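Local coordinates for periplasmic binding protein (Pseudomonas aeruginosa, PDB 2R79), which binds heme in the periplasm and probably delivers it to an inner-membrane transporter for uptake, at residues A[3-8]-A[60-65]; A[67-72]-A[83-88]. One frame throughout, in Å; residues are numbered along the deposited sequence.

Interaction 1: residues A[3-8]-A[60-65]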
ATOM      1  N   GLN A   3      38.394   9.428  -1.160  1.00 37.95           N
ATOM      2  CA  GLN A   3      37.489   8.579  -1.930  1.00 37.96           C
ATOM      3  C   GLN A   3      36.469   7.839  -1.078  1.00 37.14           C
ATOM      4  O   GLN A   3      35.361   7.558  -1.533  1.00 38.16           O
ATOM      5  CB  GLN A   3      38.286   7.563  -2.744  1.00 39.25           C
ATOM      6  CG  GLN A   3      39.204   8.189  -3.765  1.00 40.48           C
ATOM      7  CD  GLN A   3      38.466   9.091  -4.723  1.00 42.25           C
ATOM      8  OE1 GLN A   3      37.574   8.648  -5.447  1.00 42.91           O
ATOM      9  NE2 GLN A   3      38.831  10.369  -4.734  1.00 43.14           N
ATOM     10  N   ARG A   4      36.848   7.501   0.149  1.00 36.39           N
ATOM     11  CA  ARG A   4      35.941   6.798   1.046  1.00 35.80           C
ATOM     12  C   ARG A   4      35.587   7.703   2.221  1.00 34.44           C
ATOM     13  O   ARG A   4      36.437   8.033   3.047  1.00 33.39           O
ATOM     14  CB  ARG A   4      36.576   5.503   1.556  1.00 37.65           C
ATOM     15  CG  ARG A   4      37.060   4.553   0.457  1.00 40.05           C
ATOM     16  CD  ARG A   4      37.127   3.117   0.973  1.00 41.62           C
ATOM     17  NE  ARG A   4      35.961   2.346   0.548  1.00 43.99           N
ATOM     18  CZ  ARG A   4      35.315   1.471   1.312  1.00 43.01           C
ATOM     19  NH1 ARG A   4      35.713   1.250   2.554  1.00 37.78           N
ATOM     20  NH2 ARG A   4      34.268   0.812   0.828  1.00 46.28           N
ATOM     21  N   TRP A   5      34.321   8.094   2.285  1.00 32.94           N
ATOM     22  CA  TRP A   5      33.834   8.983   3.333  1.00 32.36           C
ATOM     23  C   TRP A   5      32.874   8.322   4.308  1.00 32.01           C
ATOM     24  O   TRP A   5      32.044   7.501   3.926  1.00 32.50           O
ATOM     25  CB  TRP A   5      33.079  10.165   2.722  1.00 30.07           C
ATOM     26  CG  TRP A   5      33.864  11.090   1.859  1.00 29.93           C
ATOM     27  CD1 TRP A   5      34.710  10.756   0.841  1.00 29.85           C
ATOM     28  CD2 TRP A   5      33.796  12.521   1.870  1.00 28.60           C
ATOM     29  NE1 TRP A   5      35.168  11.891   0.212  1.00 29.23           N
ATOM     30  CE2 TRP A   5      34.623  12.988   0.825  1.00 28.95           C
ATOM     31  CE3 TRP A   5      33.112  13.453   2.662  1.00 28.07           C
ATOM     32  CZ2 TRP A   5      34.786  14.349   0.549  1.00 29.77           C
ATOM     33  CZ3 TRP A   5      33.271  14.807   2.388  1.00 29.22           C
ATOM     34  CH2 TRP A   5      34.103  15.243   1.336  1.00 29.25           C
ATOM     35  N   VAL A   6      32.995   8.698   5.573  1.00 31.98           N
ATOM     36  CA  VAL A   6      32.084   8.230   6.603  1.00 32.99           C
ATOM     37  C   VAL A   6      31.545   9.548   7.152  1.00 34.56           C
ATOM     38  O   VAL A   6      32.318  10.460   7.459  1.00 34.26           O
ATOM     39  CB  VAL A   6      32.799   7.435   7.703  1.00 32.13           C
ATOM     40  CG1 VAL A   6      31.905   7.320   8.926  1.00 28.56           C
ATOM     41  CG2 VAL A   6      33.126   6.045   7.187  1.00 31.25           C
ATOM     42  N   SER A   7      30.226   9.666   7.247  1.00 33.35           N
ATOM     43  CA  SER A   7      29.637  10.909   7.712  1.00 34.47           C
ATOM     44  C   SER A   7      28.720  10.788   8.918  1.00 34.81           C
ATOM     45  O   SER A   7      27.838   9.922   8.966  1.00 34.37           O
ATOM     46  CB  SER A   7      28.882  11.574   6.561  1.00 33.74           C
ATOM     47  OG  SER A   7      28.266  12.772   6.989  1.00 36.64           O
ATOM     48  N   ALA A   8      28.937  11.681   9.882  1.00 33.67           N
ATOM     49  CA  ALA A   8      28.153  11.739  11.110  1.00 32.92           C
ATOM     50  C   ALA A   8      27.426  13.077  11.158  1.00 33.43           C
ATOM     51  O   ALA A   8      28.053  14.134  11.158  1.00 33.12           O
ATOM     52  CB  ALA A   8      29.060  11.599  12.313  1.00 33.01           C
ATOM     53  N   PRO A  60      38.086   4.260   6.093  1.00 42.86           N
ATOM     54  CA  PRO A  60      37.747   5.605   5.619  1.00 43.07           C
ATOM     55  C   PRO A  60      38.941   6.518   5.363  1.00 44.39           C
ATOM     56  O   PRO A  60      39.927   6.500   6.107  1.00 45.53           O
ATOM     57  CB  PRO A  60      36.869   6.140   6.739  1.00 42.52           C
ATOM     58  CG  PRO A  60      37.536   5.568   7.949  1.00 41.33           C
ATOM     59  CD  PRO A  60      37.787   4.129   7.533  1.00 42.21           C
ATOM     60  N   ASP A  61      38.848   7.315   4.305  1.00 43.44           N
ATOM     61  CA  ASP A  61      39.897   8.267   3.986  1.00 43.11           C
ATOM     62  C   ASP A  61      39.594   9.538   4.770  1.00 42.25           C
ATOM     63  O   ASP A  61      40.490  10.326   5.070  1.00 42.29           O
ATOM     64  CB  ASP A  61      39.912   8.582   2.492  1.00 45.50           C
ATOM     65  CG  ASP A  61      40.480   7.452   1.664  1.00 49.46           C
ATOM     66  OD1 ASP A  61      41.625   7.035   1.944  1.00 52.09           O
ATOM     67  OD2 ASP A  61      39.791   6.985   0.731  1.00 49.81           O
ATOM     68  N   ILE A  62      38.325   9.726   5.113  1.00 38.96           N
ATOM     69  CA  ILE A  62      37.926  10.910   5.848  1.00 37.89           C
ATOM     70  C   ILE A  62      36.669  10.704   6.672  1.00 37.19           C
ATOM     71  O   ILE A  62      35.757   9.987   6.276  1.00 39.20           O
ATOM     72  CB  ILE A  62      37.696  12.102   4.885  1.00 37.73           C
ATOM     73  CG1 ILE A  62      37.251  13.340   5.668  1.00 38.37           C
ATOM     74  CG2 ILE A  62      36.657  11.734   3.842  1.00 37.45           C
ATOM     75  CD1 ILE A  62      37.077  14.579   4.807  1.00 35.09           C
ATOM     76  N   LEU A  63      36.645  11.330   7.839  1.00 36.84           N
ATOM     77  CA  LEU A  63      35.500  11.267   8.726  1.00 35.90           C
ATOM     78  C   LEU A  63      35.061  12.708   8.949  1.00 35.53           C
ATOM     79  O   LEU A  63      35.854  13.536   9.395  1.00 35.14           O
ATOM     80  CB  LEU A  63      35.874  10.631  10.069  1.00 36.60           C
ATOM     81  CG  LEU A  63      34.798  10.768  11.158  1.00 37.32           C
ATOM     82  CD1 LEU A  63      33.493  10.154  10.675  1.00 37.34           C
ATOM     83  CD2 LEU A  63      35.259  10.097  12.441  1.00 37.75           C
ATOM     84  N   ILE A  64      33.810  13.008   8.623  1.00 34.19           N
ATOM     85  CA  ILE A  64      33.300  14.356   8.810  1.00 34.07           C
ATOM     86  C   ILE A  64      32.172  14.368   9.834  1.00 34.51           C
ATOM     87  O   ILE A  64      31.408  13.407   9.956  1.00 33.09           O
ATOM     88  CB  ILE A  64      32.785  14.972   7.475  1.00 34.21           C
ATOM     89  CG1 ILE A  64      31.582  14.188   6.952  1.00 34.25           C
ATOM     90  CG2 ILE A  64      33.895  14.955   6.427  1.00 35.83           C
ATOM     91  CD1 ILE A  64      30.956  14.801   5.712  1.00 31.04           C
ATOM     92  N   GLY A  65      32.086  15.464  10.576  1.00 35.28           N
ATOM     93  CA  GLY A  65      31.053  15.615  11.583  1.00 36.25           C
ATOM     94  C   GLY A  65      31.084  17.033  12.110  1.00 37.46           C
ATOM     95  O   GLY A  65      31.903  17.840  11.668  1.00 35.73           O
TER
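Strands 5-7 and 62-65 run parallel, their axes 5.0 Å apart and 22° from aligned, with N-H groups from both strands meeting carbonyl oxygens nearly along the C=O axis: V6 N to I62 O, I64 N to V6 O and A8 N to I64 O. At the entry to the pair R4 O takes two donors, D61 N at 2.8 Å and the longer I62 N. D61 returns the grip with its side chain, OD2 accepting R4 N at 3.0 Å through the anti lone pair. These are the two middle strands of the four-stranded parallel sheet of the N-terminal lobe, order 2-1-3-4, as in a Rossmann-like periplasmic binding protein domain. On one face I62 CG2, in the crowded position between backbone N and carbonyl carbon, sits over the five-membered ring of W5, 3.5 Å from its centroid, a CH-pi contact. I64 CD1 meets the same indole at its edge, 4.0 Å from W5 CE3, and also touches S7 OG, which is hydrogen-bonded to S13. Helix 94-108 covers this face through W107 and L104. On the other face, with L63, V6 splits its branches: CG2 lies beside P60 CB, while CG1 reaches L63 CD1 at 3.7 Å.

Interaction 2: residues A[67-72]-A[83-88]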
ATOM      1  N   GLU A  67      30.377  19.674  15.824  1.00 46.84           N
ATOM      2  CA  GLU A  67      30.784  19.744  17.223  1.00 50.18           C
ATOM      3  C   GLU A  67      30.093  18.646  18.019  1.00 50.72           C
ATOM      4  O   GLU A  67      30.674  18.086  18.945  1.00 51.61           O
ATOM      5  CB  GLU A  67      30.399  21.097  17.830  1.00 52.30           C
ATOM      6  CG  GLU A  67      31.001  22.301  17.143  1.00 56.30           C
ATOM      7  CD  GLU A  67      30.604  22.401  15.685  1.00 58.99           C
ATOM      8  OE1 GLU A  67      29.388  22.373  15.394  1.00 58.17           O
ATOM      9  OE2 GLU A  67      31.514  22.512  14.832  1.00 61.36           O
ATOM     10  N   GLU A  68      28.847  18.348  17.657  1.00 51.99           N
ATOM     11  CA  GLU A  68      28.071  17.327  18.354  1.00 53.71           C
ATOM     12  C   GLU A  68      28.499  15.891  18.060  1.00 54.02           C
ATOM     13  O   GLU A  68      27.848  14.944  18.497  1.00 54.03           O
ATOM     14  CB  GLU A  68      26.571  17.511  18.070  1.00 54.42           C
ATOM     15  CG  GLU A  68      26.199  17.694  16.613  1.00 56.58           C
ATOM     16  CD  GLU A  68      24.819  18.316  16.438  1.00 58.95           C
ATOM     17  OE1 GLU A  68      24.580  19.394  17.026  1.00 59.40           O
ATOM     18  OE2 GLU A  68      23.977  17.737  15.710  1.00 58.55           O
ATOM     19  N   MET A  69      29.595  15.731  17.324  1.00 54.44           N
ATOM     20  CA  MET A  69      30.110  14.402  17.015  1.00 54.11           C
ATOM     21  C   MET A  69      31.075  13.999  18.125  1.00 54.13           C
ATOM     22  O   MET A  69      31.918  14.796  18.539  1.00 53.85           O
ATOM     23  CB  MET A  69      30.842  14.396  15.668  1.00 53.97           C
ATOM     24  CG  MET A  69      31.695  13.151  15.438  1.00 52.50           C
ATOM     25  SD  MET A  69      32.456  13.085  13.802  1.00 53.86           S
ATOM     26  CE  MET A  69      33.669  14.416  13.914  1.00 51.75           C
ATOM     27  N   GLY A  70      30.943  12.768  18.608  1.00 53.97           N
ATOM     28  CA  GLY A  70      31.812  12.297  19.670  1.00 54.36           C
ATOM     29  C   GLY A  70      31.561  10.852  20.063  1.00 55.07           C
ATOM     30  O   GLY A  70      30.976  10.091  19.289  1.00 54.66           O
ATOM     31  N   PRO A  71      31.983  10.441  21.270  1.00 55.47           N
ATOM     32  CA  PRO A  71      32.675  11.260  22.272  1.00 55.25           C
ATOM     33  C   PRO A  71      34.089  11.669  21.849  1.00 55.46           C
ATOM     34  O   PRO A  71      34.611  11.190  20.847  1.00 54.44           O
ATOM     35  CB  PRO A  71      32.675  10.358  23.499  1.00 55.05           C
ATOM     36  CG  PRO A  71      32.832   9.001  22.891  1.00 55.08           C
ATOM     37  CD  PRO A  71      31.850   9.050  21.741  1.00 56.04           C
ATOM     38  N   PRO A  72      34.721  12.574  22.612  1.00 56.17           N
ATOM     39  CA  PRO A  72      36.078  13.054  22.326  1.00 57.02           C
ATOM     40  C   PRO A  72      37.168  11.976  22.309  1.00 57.72           C
ATOM     41  O   PRO A  72      37.992  11.934  21.396  1.00 57.95           O
ATOM     42  CB  PRO A  72      36.309  14.093  23.418  1.00 56.76           C
ATOM     43  CG  PRO A  72      34.936  14.650  23.630  1.00 56.36           C
ATOM     44  CD  PRO A  72      34.093  13.396  23.662  1.00 56.73           C
ATOM     45  N   VAL A  83      43.170   8.075  10.721  1.00 54.16           N
ATOM     46  CA  VAL A  83      41.943   8.554  10.086  1.00 51.54           C
ATOM     47  C   VAL A  83      41.868  10.083  10.045  1.00 49.13           C
ATOM     48  O   VAL A  83      42.052  10.756  11.059  1.00 48.54           O
ATOM     49  CB  VAL A  83      40.679   8.030  10.820  1.00 51.95           C
ATOM     50  CG1 VAL A  83      39.431   8.556  10.133  1.00 51.39           C
ATOM     51  CG2 VAL A  83      40.673   6.505  10.848  1.00 49.64           C
ATOM     52  N   ARG A  84      41.598  10.627   8.865  1.00 46.62           N
ATOM     53  CA  ARG A  84      41.476  12.070   8.708  1.00 43.75           C
ATOM     54  C   ARG A  84      40.111  12.518   9.240  1.00 43.17           C
ATOM     55  O   ARG A  84      39.075  12.229   8.639  1.00 42.93           O
ATOM     56  CB  ARG A  84      41.610  12.447   7.236  1.00 42.04           C
ATOM     57  CG  ARG A  84      41.409  13.918   6.957  1.00 42.15           C
ATOM     58  CD  ARG A  84      41.466  14.194   5.470  1.00 43.36           C
ATOM     59  NE  ARG A  84      41.158  15.585   5.160  1.00 44.45           N
ATOM     60  CZ  ARG A  84      41.143  16.085   3.929  1.00 46.24           C
ATOM     61  NH1 ARG A  84      41.423  15.304   2.894  1.00 46.53           N
ATOM     62  NH2 ARG A  84      40.843  17.361   3.732  1.00 48.22           N
ATOM     63  N   VAL A  85      40.116  13.219  10.370  1.00 41.45           N
ATOM     64  CA  VAL A  85      38.878  13.691  10.983  1.00 40.11           C
ATOM     65  C   VAL A  85      38.656  15.186  10.784  1.00 41.16           C
ATOM     66  O   VAL A  85      39.445  16.009  11.250  1.00 41.39           O
ATOM     67  CB  VAL A  85      38.862  13.394  12.497  1.00 37.11           C
ATOM     68  CG1 VAL A  85      37.629  14.002  13.139  1.00 35.27           C
ATOM     69  CG2 VAL A  85      38.888  11.899  12.725  1.00 36.04           C
ATOM     70  N   GLU A  86      37.576  15.530  10.090  1.00 41.52           N
ATOM     71  CA  GLU A  86      37.234  16.923   9.832  1.00 43.41           C
ATOM     72  C   GLU A  86      36.024  17.325  10.665  1.00 43.96           C
ATOM     73  O   GLU A  86      35.087  16.544  10.835  1.00 45.23           O
ATOM     74  CB  GLU A  86      36.903  17.129   8.354  1.00 45.07           C
ATOM     75  CG  GLU A  86      38.049  16.893   7.395  1.00 49.43           C
ATOM     76  CD  GLU A  86      39.189  17.868   7.590  1.00 51.64           C
ATOM     77  OE1 GLU A  86      38.919  19.079   7.737  1.00 52.69           O
ATOM     78  OE2 GLU A  86      40.357  17.425   7.580  1.00 53.85           O
ATOM     79  N   THR A  87      36.039  18.547  11.178  1.00 43.31           N
ATOM     80  CA  THR A  87      34.923  19.021  11.978  1.00 42.48           C
ATOM     81  C   THR A  87      34.309  20.254  11.346  1.00 42.29           C
ATOM     82  O   THR A  87      34.944  21.301  11.260  1.00 43.30           O
ATOM     83  CB  THR A  87      35.362  19.368  13.411  1.00 42.58           C
ATOM     84  OG1 THR A  87      35.862  18.187  14.053  1.00 42.84           O
ATOM     85  CG2 THR A  87      34.181  19.912  14.212  1.00 41.95           C
ATOM     86  N   LEU A  88      33.074  20.117  10.877  1.00 41.15           N
ATOM     87  CA  LEU A  88      32.376  21.237  10.275  1.00 39.64           C
ATOM     88  C   LEU A  88      31.544  21.895  11.359  1.00 37.80           C
ATOM     89  O   LEU A  88      31.574  21.462  12.510  1.00 37.46           O
ATOM     90  CB  LEU A  88      31.495  20.772   9.112  1.00 39.50           C
ATOM     91  CG  LEU A  88      32.279  20.537   7.818  1.00 40.33           C
ATOM     92  CD1 LEU A  88      33.267  19.402   8.011  1.00 42.21           C
ATOM     93  CD2 LEU A  88      31.324  20.215   6.693  1.00 41.76           C
TER
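M69 carries the apolar half of this contact between the loop after strand 62-65 and edge strand 85-87. Its CB points toward the strand; CG stands anti to the backbone N (chi1 166°) and SD continues the extended chain, which runs out toward the strand before the bend at chi3 (69°) sets the methyl. That methyl does the touching: CE lies 4.1 Å from V85 CG1, the two side chains crossing obliquely, and 4.0 Å from E86 O. L75 of helix 72-80 and L50 pack on the same side chain. Nearer the strand's end E67 approaches with a chain folded at chi2 (60°), which brings its carboxylate to L88. Its OE2 stands 2.5 Å from L88 O, while OE1 accepts the backbone N-H of A90. The methyl CG2 of T87 lies 3.8 Å from E67 OE2. Within 83-88, R84 NE gives E86 OE2 a nearly straight hydrogen bond of 3.1 Å, part of a salt bridge, in the guanidinium plane but from above the carboxylate plane; R84 also makes a cation-pi contact with W107. Strand 62-65, this loop, helix 72-80 and parallel strand 85-87 make up a beta-alpha-beta crossover, characteristic of the Rossmann-like lobes of periplasmic binding proteins.

How the interactions relate
Both interactions belong to one parallel sheet, in which 62-65 is the strand they share: interaction 1 joins it to 3-8 in the interior, and interaction 2 starts from the loop that follows it and returns to its other neighbour, 85-87. The two are joined through the backbone, L63 N lying 2.7 Å from R84 O and G65 O 2.7 Å from L88 N, both probable hydrogen bonds. Chemistry follows place. The mostly buried pair of central strands relies on a ladder of main-chain bonds and close apolar packing, burying 589 Å², whereas the partly buried loop-to-edge contact buries 185 Å² and depends on side-chain tips, a methionine methyl and a carboxylate.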